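Local coordinates for protein 2-c-methyl-d-erythritol 4-phosphate cytidylyltransferase (Streptococcus pneumoniae, PDB 2VSH) that catalyses the transfer of the cytidylyl group of CTP to D-ribitol 5-phosphate, giving the CDP-activated ribitol used for teichoic acid precursors, at residues G83-T88 / D181-L186; N92-I97 / D107-H112; K23-L28 / P32-T37. One frame throughout, in Å; residues are numbered along the deposited sequence.

Contact 1: G83-T88 / D181-L186; sequences GADRNT and DLYGSL
The ring of Tyr183 reaches across to the first turn of helix 86-100 and meets it at Asn87, whose CB lies 3.5 Å from Tyr183 CE1. Asn87 O sits over one face of the same ring, displaced toward its rim. Tyr183 gets this far because its CG is anti to its own backbone N (chi1 -180°), which extends the ring from the end of helix 176-184. Its phenol oxygen comes within 3.3 Å of Thr88 OG1 and also bonds a water, 2.5 Å from Tyr183 OH and in the plane of the ring; that water donates to Asp85 OD1, so a single bridging molecule links the two segments. Asp85 is the N-cap of helix 86-100, in the loop assigned to the CTP site of this GT-A-type cytidylyltransferase. Besides the water, Asp85 OD1 takes two hydrogen bonds from one residue: Thr88 N, the capping bond at 2.9 Å, approaches nearly head-on, while Thr88 OG1, at 2.7 Å, comes from above the carboxylate plane. Further out, Phe179 packs against the Tyr183 ring, Lys191 makes a cation-pi contact with it, and Ala197 and Ile200 of helix 197-203 touch Asn87.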
# COMPACT_ATOMS: atom_id res chain seq x y z
N GLY A 83 -0.02 9.51 -23.96
CA GLY A 83 -0.02 8.23 -24.65
C GLY A 83 -0.82 7.19 -23.90
O GLY A 83 -1.44 7.49 -22.88
N ALA A 84 -0.77 5.96 -24.41
CA ALA A 84 -1.55 4.85 -23.88
C ALA A 84 -1.08 4.34 -22.50
O ALA A 84 -1.82 3.67 -21.79
CB ALA A 84 -1.59 3.71 -24.88
N ASP A 85 0.16 4.66 -22.14
CA ASP A 85 0.68 4.28 -20.83
C ASP A 85 1.58 5.40 -20.33
O ASP A 85 1.89 6.31 -21.11
CB ASP A 85 1.40 2.91 -20.89
CG ASP A 85 2.52 2.87 -21.92
OD1 ASP A 85 3.29 3.83 -22.05
OD2 ASP A 85 2.66 1.83 -22.59
N ARG A 86 1.98 5.37 -19.06
CA ARG A 86 2.76 6.48 -18.53
C ARG A 86 4.05 6.78 -19.31
O ARG A 86 4.36 7.94 -19.53
CB ARG A 86 3.02 6.37 -17.02
CG ARG A 86 3.60 5.04 -16.52
CD ARG A 86 3.69 4.98 -14.97
NE ARG A 86 4.23 6.22 -14.40
CZ ARG A 86 3.58 7.05 -13.59
NH1 ARG A 86 2.33 6.77 -13.19
NH2 ARG A 86 4.18 8.15 -13.16
N ASN A 87 4.80 5.74 -19.72
CA ASN A 87 6.08 5.98 -20.40
C ASN A 87 5.91 6.59 -21.79
O ASN A 87 6.74 7.37 -22.24
CB ASN A 87 6.91 4.69 -20.48
CG ASN A 87 7.60 4.35 -19.17
OD1 ASN A 87 7.94 5.22 -18.38
ND2 ASN A 87 7.78 3.06 -18.93
N THR A 88 4.82 6.24 -22.47
CA THR A 88 4.50 6.85 -23.76
C THR A 88 4.14 8.32 -23.52
O THR A 88 4.44 9.16 -24.34
CB THR A 88 3.36 6.10 -24.49
OG1 THR A 88 3.68 4.71 -24.55
CG2 THR A 88 3.21 6.60 -25.94
N ASP A 181 16.83 7.85 -24.96
CA ASP A 181 17.78 6.82 -25.35
C ASP A 181 17.47 5.43 -24.77
O ASP A 181 17.46 4.44 -25.51
CB ASP A 181 19.20 7.27 -25.00
CG ASP A 181 19.67 8.44 -25.85
OD1 ASP A 181 19.02 8.71 -26.89
OD2 ASP A 181 20.68 9.09 -25.49
N LEU A 182 17.22 5.35 -23.47
CA LEU A 182 16.98 4.07 -22.81
C LEU A 182 15.63 3.46 -23.19
O LEU A 182 15.54 2.26 -23.46
CB LEU A 182 17.04 4.23 -21.30
CG LEU A 182 18.39 4.59 -20.70
CD1 LEU A 182 18.23 4.62 -19.20
CD2 LEU A 182 19.48 3.59 -21.13
N TYR A 183 14.59 4.28 -23.19
CA TYR A 183 13.25 3.84 -23.58
C TYR A 183 13.23 3.38 -25.02
O TYR A 183 12.56 2.39 -25.34
CB TYR A 183 12.26 4.98 -23.37
CG TYR A 183 10.83 4.67 -23.72
CD1 TYR A 183 10.07 3.80 -22.95
CD2 TYR A 183 10.22 5.26 -24.83
CE1 TYR A 183 8.75 3.52 -23.26
CE2 TYR A 183 8.88 4.99 -25.15
CZ TYR A 183 8.17 4.12 -24.37
OH TYR A 183 6.85 3.86 -24.69
N GLY A 184 13.97 4.09 -25.87
CA GLY A 184 14.05 3.78 -27.29
C GLY A 184 14.69 2.44 -27.58
O GLY A 184 14.49 1.88 -28.64
N SER A 185 15.47 1.93 -26.62
CA SER A 185 16.21 0.68 -26.79
C SER A 185 15.37 -0.55 -26.42
O SER A 185 15.87 -1.68 -26.47
CB SER A 185 17.49 0.69 -25.95
OG SER A 185 17.19 0.44 -24.59
N LEU A 186 14.10 -0.34 -26.07
CA LEU A 186 13.25 -1.42 -25.58
C LEU A 186 12.32 -1.95 -26.65
O LEU A 186 11.81 -1.19 -27.45
CB LEU A 186 12.43 -0.96 -24.36
CG LEU A 186 13.18 -0.48 -23.11
CD1 LEU A 186 12.22 0.08 -22.07
CD2 LEU A 186 14.06 -1.58 -22.51
O HOH W 1 5.70 2.37 -23.08

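Contact 2: N92-I97 / D107-H112; sequences NIIEAI and DIVVTH
Of residues 107-112, Val109 alone meets residues 92-97, and three isoleucines converge on it. Its CB bond points from strand 108-113 toward the helix, and from CB two methyls spread to different neighbours. CG1 takes the position between the backbone N and the carbonyl carbon (chi1 64°) and faces Ile94, whose CG1 lies 4.5 Å from Val109 CG1; Ile94 is modelled in two conformers, so this approach is the less certain one. CG2 is shared by the other two: it is 4.1 Å from Ile97 CD1 and 4.4 Å from Ile93 CG2. These two isoleucines use different branches. Ile97 extends its long arm so that the terminal methyl does the touching, and Ile93 presents its short branch.

The spacing follows the helix: positions 93, 94 and 97 fall along one side of it, and the backbone bond from Ile97 N to Ile93 O, 2.9 Å, sets Ile93 and Ile97 one turn apart. Segment 92-97 runs largely against strand segment 108-112, at 139°, their axes approaching to 10.5 Å. This is a helix laid on the central mixed sheet of a Rossmann-like alpha/beta fold, as in GT-A proteins. On the sheet, Leu8 and Tyr4 of strand 3-9 touch Ile93 and Ile97, while Cys176, Phe179 and Met180 of helix 176-184 pack on Ile94.

No hydrogen bond or charge crosses between the segments. Val109 instead spends its backbone polarity on the sheet, pairing with Phe174 of the adjacent strand, and presents only methyl groups to the helix. The contact therefore rests on dispersion and the burial of branched aliphatic carbon, at the longer end of apolar contact, and imposes no directional bond between helix and strand.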
# COMPACT_ATOMS: atom_id res chain seq x y z
N ASN A 92 6.05 11.58 -25.00
CA ASN A 92 5.26 12.63 -25.64
C ASN A 92 5.55 14.00 -25.04
O ASN A 92 5.69 14.99 -25.77
CB ASN A 92 3.77 12.32 -25.52
CG ASN A 92 3.31 11.32 -26.53
OD1 ASN A 92 4.11 10.73 -27.24
ND2 ASN A 92 2.01 11.12 -26.61
N ILE A 93 5.66 14.04 -23.72
CA ILE A 93 6.06 15.24 -22.97
C ILE A 93 7.44 15.74 -23.41
O ILE A 93 7.61 16.94 -23.68
CB ILE A 93 5.96 14.99 -21.42
CG1 ILE A 93 4.48 15.00 -21.00
CG2 ILE A 93 6.73 16.06 -20.61
CD1 ILE A 93 4.18 14.41 -19.61
N ILE A 94 8.40 14.82 -23.51
CA ILE A 94 9.76 15.17 -23.88
C ILE A 94 9.78 15.73 -25.31
O ILE A 94 10.49 16.70 -25.59
CB ILE A 94 10.72 13.98 -23.69
CG1 ILE A 94 10.89 13.67 -22.20
CG2 ILE A 94 12.07 14.24 -24.37
CD1 ILE A 94 11.60 12.36 -21.90
N GLU A 95 8.97 15.14 -26.19
CA GLU A 95 8.84 15.62 -27.57
C GLU A 95 8.31 17.05 -27.62
O GLU A 95 8.83 17.88 -28.38
CB GLU A 95 7.99 14.66 -28.42
CG GLU A 95 8.72 13.36 -28.75
CD GLU A 95 7.87 12.36 -29.50
OE1 GLU A 95 8.46 11.52 -30.20
OE2 GLU A 95 6.62 12.39 -29.41
N ALA A 96 7.29 17.34 -26.81
CA ALA A 96 6.72 18.70 -26.70
C ALA A 96 7.75 19.70 -26.17
O ALA A 96 7.85 20.82 -26.67
CB ALA A 96 5.49 18.68 -25.81
N ILE A 97 8.51 19.28 -25.17
CA ILE A 97 9.64 20.05 -24.66
C ILE A 97 10.66 20.36 -25.77
O ILE A 97 11.10 21.51 -25.92
CB ILE A 97 10.35 19.31 -23.51
CG1 ILE A 97 9.47 19.29 -22.26
CG2 ILE A 97 11.72 19.95 -23.21
CD1 ILE A 97 9.98 18.37 -21.15
N ASP A 107 19.37 18.90 -20.13
CA ASP A 107 18.00 19.30 -19.81
C ASP A 107 17.26 18.20 -19.05
O ASP A 107 17.33 17.04 -19.41
CB ASP A 107 17.21 19.66 -21.08
CG ASP A 107 17.75 20.90 -21.77
OD1 ASP A 107 18.36 21.76 -21.10
OD2 ASP A 107 17.60 20.99 -23.00
N ILE A 108 16.55 18.59 -17.98
CA ILE A 108 15.94 17.66 -17.04
C ILE A 108 14.40 17.78 -17.05
O ILE A 108 13.87 18.86 -17.28
CB ILE A 108 16.51 17.92 -15.62
CG1 ILE A 108 17.90 17.29 -15.48
CG2 ILE A 108 15.59 17.39 -14.53
CD1 ILE A 108 18.74 17.95 -14.39
N VAL A 109 13.69 16.67 -16.84
CA VAL A 109 12.25 16.71 -16.63
C VAL A 109 11.92 16.13 -15.25
O VAL A 109 12.40 15.05 -14.89
CB VAL A 109 11.42 16.01 -17.77
CG1 VAL A 109 11.70 14.49 -17.86
CG2 VAL A 109 9.92 16.25 -17.59
N VAL A 110 11.15 16.89 -14.49
CA VAL A 110 10.58 16.41 -13.22
C VAL A 110 9.18 15.86 -13.52
O VAL A 110 8.23 16.63 -13.66
CB VAL A 110 10.53 17.54 -12.14
CG1 VAL A 110 9.95 17.02 -10.81
CG2 VAL A 110 11.92 18.13 -11.88
N THR A 111 9.07 14.53 -13.65
CA THR A 111 7.79 13.88 -13.95
C THR A 111 6.99 13.60 -12.69
O THR A 111 7.55 13.25 -11.65
CB THR A 111 7.94 12.56 -14.79
OG1 THR A 111 8.51 11.52 -13.97
CG2 THR A 111 8.79 12.78 -16.04
N HIS A 112 5.66 13.78 -12.77
CA HIS A 112 4.82 13.70 -11.58
C HIS A 112 3.38 13.39 -11.97
O HIS A 112 2.87 13.93 -12.96
CB HIS A 112 4.90 15.03 -10.79
CG HIS A 112 4.19 14.99 -9.47
ND1 HIS A 112 4.62 14.22 -8.41
CD2 HIS A 112 3.06 15.63 -9.05
CE1 HIS A 112 3.79 14.40 -7.39
NE2 HIS A 112 2.84 15.23 -7.75

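Contact 3: K23-L28 / P32-T37; sequences KQFLEL and PILIHT
Three carbonyl oxygens of residues 23-28 receive N-H groups from the segment that begins at Pro32. Leu34 N gives its hydrogen to Gln24 O at 2.8 Å, in the carbonyl plane and on a lone pair. Next to it Ile33 N bonds Leu26 O, also at 2.8 Å, arriving almost in line with the carbonyl (164° at the oxygen). These two amides belong to the first turn of helix 33-42, where N-H groups have no preceding helical carbonyl to bond, so residues 24 and 26, just earlier in the sequence, supply the acceptors.

The third donor is a side chain. His36 NE2 bonds Leu28 O at 2.6 Å, with that oxygen at the edge of the imidazole and near its plane, although the donor is tilted 29° from the carbonyl plane. The bond requires a proton on NE2. With CG beside the backbone N and anti to the carbonyl carbon (chi1 -75°), the imidazole turns back toward the strand, and Leu28 CD2 lies over one of its faces. Leu26 O has a further, weaker partner in the CA-H of Pro32, with Pro32 CA 3.2 Å from Leu26 O.

Apolar groups fill in around these bonds. Ile33 packs CG1 against Leu28 CB at 3.9 Å and directs CD1 toward the carbonyl of Lys23, while Leu34 CD2 lies 3.8 Å from Phe25 CE1, the two side chains running side by side. Trp58 stacks on the Phe25 ring, and His61 meets it edge-to-face.

Glu27 and Pro32 form a non-hydrogen-bonded antiparallel pair, and Pro32 is also the N-cap of the helix. The whole is a short beta-hairpin whose second strand passes directly into a helix, set beside the assigned CTP-site residue Ser114, which the Gln24 side chain touches.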
# COMPACT_ATOMS: atom_id res chain seq x y z
N LYS A 23 -9.75 10.92 -12.21
CA LYS A 23 -9.92 11.76 -11.02
C LYS A 23 -9.29 13.15 -11.08
O LYS A 23 -9.74 14.05 -10.39
CB LYS A 23 -9.60 11.02 -9.72
CG LYS A 23 -10.85 10.31 -9.17
CD LYS A 23 -10.51 9.01 -8.54
CE LYS A 23 -11.69 8.05 -8.59
NZ LYS A 23 -12.64 8.49 -7.56
N GLN A 24 -8.29 13.34 -11.93
CA GLN A 24 -7.62 14.64 -12.03
C GLN A 24 -8.53 15.79 -12.48
O GLN A 24 -8.24 16.95 -12.20
CB GLN A 24 -6.39 14.57 -12.93
CG GLN A 24 -6.72 14.38 -14.39
CD GLN A 24 -6.62 12.95 -14.82
OE1 GLN A 24 -6.65 12.01 -13.98
NE2 GLN A 24 -6.50 12.74 -16.13
N PHE A 25 -9.64 15.47 -13.15
CA PHE A 25 -10.59 16.49 -13.60
C PHE A 25 -11.70 16.77 -12.59
O PHE A 25 -12.53 17.64 -12.78
CB PHE A 25 -11.15 16.17 -14.99
CG PHE A 25 -10.09 16.13 -16.06
CD1 PHE A 25 -9.24 17.22 -16.26
CD2 PHE A 25 -9.94 15.01 -16.87
CE1 PHE A 25 -8.24 17.19 -17.24
CE2 PHE A 25 -8.95 14.97 -17.85
CZ PHE A 25 -8.11 16.06 -18.04
N LEU A 26 -11.67 16.01 -11.50
CA LEU A 26 -12.59 16.20 -10.40
C LEU A 26 -12.15 17.33 -9.48
O LEU A 26 -10.96 17.56 -9.28
CB LEU A 26 -12.69 14.89 -9.61
CG LEU A 26 -14.04 14.18 -9.69
CD1 LEU A 26 -14.73 14.35 -11.03
CD2 LEU A 26 -13.88 12.69 -9.33
N GLU A 27 -13.13 18.02 -8.90
CA GLU A 27 -12.87 19.13 -7.99
C GLU A 27 -12.39 18.63 -6.63
O GLU A 27 -12.97 17.70 -6.05
CB GLU A 27 -14.13 20.00 -7.83
CG GLU A 27 -14.06 21.02 -6.70
CD GLU A 27 -15.28 21.92 -6.64
OE1 GLU A 27 -15.23 23.01 -7.25
OE2 GLU A 27 -16.30 21.53 -6.00
N LEU A 28 -11.32 19.25 -6.14
CA LEU A 28 -10.92 19.13 -4.75
C LEU A 28 -11.00 20.53 -4.16
O LEU A 28 -10.31 21.44 -4.62
CB LEU A 28 -9.50 18.56 -4.65
CG LEU A 28 -8.94 18.26 -3.26
CD1 LEU A 28 -9.79 17.25 -2.50
CD2 LEU A 28 -7.50 17.79 -3.39
N PRO A 32 -10.12 21.80 -9.77
CA PRO A 32 -9.82 20.43 -10.19
C PRO A 32 -8.49 19.96 -9.64
O PRO A 32 -7.54 20.75 -9.53
CB PRO A 32 -9.71 20.52 -11.73
CG PRO A 32 -10.44 21.77 -12.10
CD PRO A 32 -10.29 22.71 -10.92
N ILE A 33 -8.42 18.67 -9.32
CA ILE A 33 -7.17 18.08 -8.81
C ILE A 33 -5.98 18.46 -9.68
O ILE A 33 -4.91 18.84 -9.15
CB ILE A 33 -7.31 16.53 -8.62
CG1 ILE A 33 -8.28 16.24 -7.48
CG2 ILE A 33 -5.92 15.91 -8.32
CD1 ILE A 33 -8.85 14.80 -7.43
N LEU A 34 -6.14 18.37 -11.00
CA LEU A 34 -5.06 18.70 -11.93
C LEU A 34 -4.51 20.10 -11.70
O LEU A 34 -3.30 20.33 -11.79
CB LEU A 34 -5.53 18.57 -13.39
CG LEU A 34 -4.53 19.00 -14.47
CD1 LEU A 34 -3.23 18.16 -14.46
CD2 LEU A 34 -5.18 19.01 -15.86
N ILE A 35 -5.42 21.03 -11.42
CA ILE A 35 -5.05 22.44 -11.19
C ILE A 35 -4.21 22.61 -9.91
O ILE A 35 -3.20 23.32 -9.92
CB ILE A 35 -6.29 23.35 -11.19
CG1 ILE A 35 -6.90 23.42 -12.60
CG2 ILE A 35 -5.96 24.74 -10.63
CD1 ILE A 35 -5.93 23.93 -13.72
N HIS A 36 -4.65 21.95 -8.83
CA HIS A 36 -3.90 21.93 -7.57
C HIS A 36 -2.46 21.50 -7.82
O HIS A 36 -1.51 22.09 -7.28
CB HIS A 36 -4.51 20.93 -6.59
CG HIS A 36 -5.78 21.38 -5.96
ND1 HIS A 36 -5.82 22.21 -4.86
CD2 HIS A 36 -7.07 21.09 -6.25
CE1 HIS A 36 -7.07 22.43 -4.52
NE2 HIS A 36 -7.85 21.76 -5.35
N THR A 37 -2.32 20.45 -8.63
CA THR A 37 -1.01 19.84 -8.90
C THR A 37 -0.13 20.79 -9.73
O THR A 37 1.05 21.00 -9.40
CB THR A 37 -1.18 18.48 -9.64
OG1 THR A 37 -1.98 17.59 -8.84
CG2 THR A 37 0.18 17.83 -9.90

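Overall arrangement
Helix 86-100 joins the first two contacts: its N-terminal turn, with residues 83-88 assigned to the CTP site, belongs to contact 1, and its next turns lie on the sheet in contact 2. Their centres are 12 Å apart, and they touch where Gly83 N lies 3.7 Å from Asn92 ND2. Contact 3 stands on the far side of the chain's centre from contact 1, about 26 Å between centres, yet it lies next to residues assigned to the same site, with the side chains of Gln24 about 3 Å from Ser114 and Leu34 about 4 Å from Ala9. Contact 2, its centre 21 Å from that of contact 3, connects with it through His112 CD2, 3.7 Å from Thr37 CG2.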